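Local coordinates for protein cupin 2, conserved barrel (PDB 2OZJ) that is of unknown function but belongs to the cupin superfamily, whose small beta-barrel often holds a metal ion or small ligand, and packs here as a two-fold symmetric pair, at the interface of chains A and B. Coordinates in Å, arbitrary orientation; residue numbers count along the deposited sequence, not the author numbering. Chains: chain A/B, Cupin 2, conserved barrel.

The interface of chains A and B. Residues chain A 59-61, 87, 107, 109, 111; chain B 3-5, 38.
The N-terminal segment of chain B lies against chain A, and B:Leu5 is its main anchor. Chain A hides 105 Å² of this residue. Its CG is anti to its own carbonyl carbon (chi1 -65°), which sends the branch point inward. CD1 leads, tip first, and meets the backbone where A:Thr60 joins A:Leu61, 3.5 Å from A:Leu61 N. The CB of A:Asp59 lies alongside, 3.7 Å from B:Leu5 CG. A:Met87, a selenomethionine, crosses B:Leu5 obliquely. Its chain bends at chi2 and chi3, so CG touches B:Leu5 CB while the terminal CE reaches the carbonyl O of B:Leu5 at 3.5 Å. A:Leu109 packs from another side, its CD1 lying 3.6 Å from B:Arg4 CA. Its other branch, CD2, meets B:Val38 CG1 more loosely at 4.0 Å.

A:Asp59 adds the polar tie. Its carboxylate OD2 accepts a hydrogen bond from B:Leu5 N (2.9 Å, 153° at H) through the anti lone pair. An alanine here would remove this acceptor and would probably let the B:Leu5 backbone shift. Water 1 bridges A:Asp59 N and B:Ala3 O, a second link between the same two stretches.

The margin is looser. A:Asp111 is poorly ordered, so its CB contact with B:Ala3 CB is uncertain. The guanidinium of B:Arg4 extends away, with NH1 6.2 Å from A:Asp59 OD2, so any charge attraction is likely to be weak.

In the fold, short strand 4-5 of chain B lies beside the start of strand 60-65, strand 84-88 and the end of strand 102-109 of chain A. The two-fold repeats the contact with the chains exchanged, consistent with a dimer.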
loop_
_atom_site.group_PDB
_atom_site.type_symbol
_atom_site.label_atom_id
_atom_site.label_comp_id
_atom_site.label_asym_id
_atom_site.label_seq_id
_atom_site.Cartn_x
_atom_site.Cartn_y
_atom_site.Cartn_z
ATOM N N ASP A 59 0.783 10.060 -10.975
ATOM C CA ASP A 59 1.505 9.952 -9.711
ATOM C C ASP A 59 1.722 8.501 -9.319
ATOM O O ASP A 59 0.883 7.645 -9.594
ATOM C CB ASP A 59 0.732 10.666 -8.597
ATOM C CG ASP A 59 0.622 12.158 -8.793
ATOM O OD1 ASP A 59 1.347 12.754 -9.599
ATOM O OD2 ASP A 59 -0.217 12.745 -8.076
ATOM N N THR A 60 2.850 8.251 -8.656
ATOM C CA THR A 60 3.251 6.940 -8.185
ATOM C C THR A 60 3.646 7.013 -6.746
ATOM O O THR A 60 4.272 7.979 -6.335
ATOM C CB THR A 60 4.466 6.447 -8.963
ATOM O OG1 THR A 60 4.110 6.422 -10.336
ATOM C CG2 THR A 60 4.869 5.047 -8.528
ATOM N N LEU A 61 3.240 6.036 -5.953
ATOM C CA LEU A 61 3.843 5.835 -4.636
ATOM C C LEU A 61 4.583 4.512 -4.604
ATOM O O LEU A 61 4.076 3.473 -5.037
ATOM C CB LEU A 61 2.829 5.903 -3.499
ATOM C CG LEU A 61 1.940 4.735 -3.046
ATOM C CD1 LEU A 61 2.748 3.600 -2.371
ATOM C CD2 LEU A 61 0.867 5.217 -2.080
HETATM N N MSE A 87 6.452 9.373 -2.691
HETATM C CA MSE A 87 5.587 9.662 -3.818
HETATM C C MSE A 87 6.386 10.400 -4.875
HETATM O O MSE A 87 7.078 11.372 -4.576
HETATM C CB MSE A 87 4.398 10.515 -3.381
HETATM C CG MSE A 87 3.250 10.521 -4.412
HETATM SE SE MSE A 87 3.437 11.828 -5.777
HETATM C CE MSE A 87 2.389 13.282 -5.079
ATOM N N ILE A 107 2.248 1.792 -6.558
ATOM C CA ILE A 107 0.895 2.191 -6.939
ATOM C C ILE A 107 1.019 3.351 -7.876
ATOM O O ILE A 107 1.588 4.353 -7.509
ATOM C CB ILE A 107 0.037 2.588 -5.712
ATOM C CG1 ILE A 107 -0.110 1.406 -4.767
ATOM C CG2 ILE A 107 -1.374 3.133 -6.183
ATOM C CD1 ILE A 107 -0.606 1.837 -3.380
ATOM N N LEU A 109 -1.168 5.866 -10.592
ATOM C CA LEU A 109 -2.399 6.311 -11.246
ATOM C C LEU A 109 -2.202 6.382 -12.762
ATOM O O LEU A 109 -1.205 6.916 -13.253
ATOM C CB LEU A 109 -2.790 7.661 -10.733
ATOM C CG LEU A 109 -3.006 7.724 -9.223
ATOM C CD1 LEU A 109 -3.476 9.106 -8.835
ATOM C CD2 LEU A 109 -3.959 6.648 -8.686
ATOM N N ASP A 111 -3.594 8.295 -15.111
ATOM C CA ASP A 111 -4.379 9.540 -15.092
ATOM C C ASP A 111 -3.488 10.683 -14.621
ATOM O O ASP A 111 -3.408 11.727 -15.281
ATOM C CB ASP A 111 -5.614 9.452 -14.177
ATOM C CG ASP A 111 -6.865 8.866 -14.883
ATOM O OD1 ASP A 111 -7.027 9.030 -16.120
ATOM O OD2 ASP A 111 -7.700 8.239 -14.191
ATOM N N ALA B 3 -7.023 12.783 -11.250
ATOM C CA ALA B 3 -6.578 11.850 -10.226
ATOM C C ALA B 3 -5.153 12.207 -9.767
ATOM O O ALA B 3 -4.261 12.376 -10.600
ATOM C CB ALA B 3 -6.637 10.414 -10.762
ATOM N N ARG B 4 -4.945 12.302 -8.452
ATOM C CA ARG B 4 -3.623 12.601 -7.912
ATOM C C ARG B 4 -3.400 12.017 -6.532
ATOM O O ARG B 4 -4.341 11.887 -5.732
ATOM C CB ARG B 4 -3.366 14.113 -7.897
ATOM C CG ARG B 4 -4.165 14.869 -6.905
ATOM C CD ARG B 4 -4.186 16.373 -7.166
ATOM N NE ARG B 4 -4.938 17.027 -6.099
ATOM C CZ ARG B 4 -4.485 17.219 -4.861
ATOM N NH1 ARG B 4 -3.251 16.862 -4.520
ATOM N NH2 ARG B 4 -5.270 17.780 -3.965
ATOM N N LEU B 5 -2.141 11.673 -6.250
ATOM C CA LEU B 5 -1.761 11.198 -4.946
ATOM C C LEU B 5 -1.435 12.440 -4.169
ATOM O O LEU B 5 -1.075 13.472 -4.746
ATOM C CB LEU B 5 -0.555 10.219 -5.013
ATOM C CG LEU B 5 -0.851 8.902 -5.746
ATOM C CD1 LEU B 5 0.377 8.058 -5.799
ATOM C CD2 LEU B 5 -2.003 8.111 -5.086
ATOM N N VAL B 38 -10.238 5.394 -7.233
ATOM C CA VAL B 38 -9.601 4.703 -6.117
ATOM C C VAL B 38 -9.578 5.614 -4.912
ATOM O O VAL B 38 -9.320 6.828 -5.012
ATOM C CB VAL B 38 -8.182 4.132 -6.448
ATOM C CG1 VAL B 38 -7.153 5.236 -6.659
ATOM C CG2 VAL B 38 -7.707 3.174 -5.348
HETATM O O HOH W 1 -1.820 11.340 -11.488
#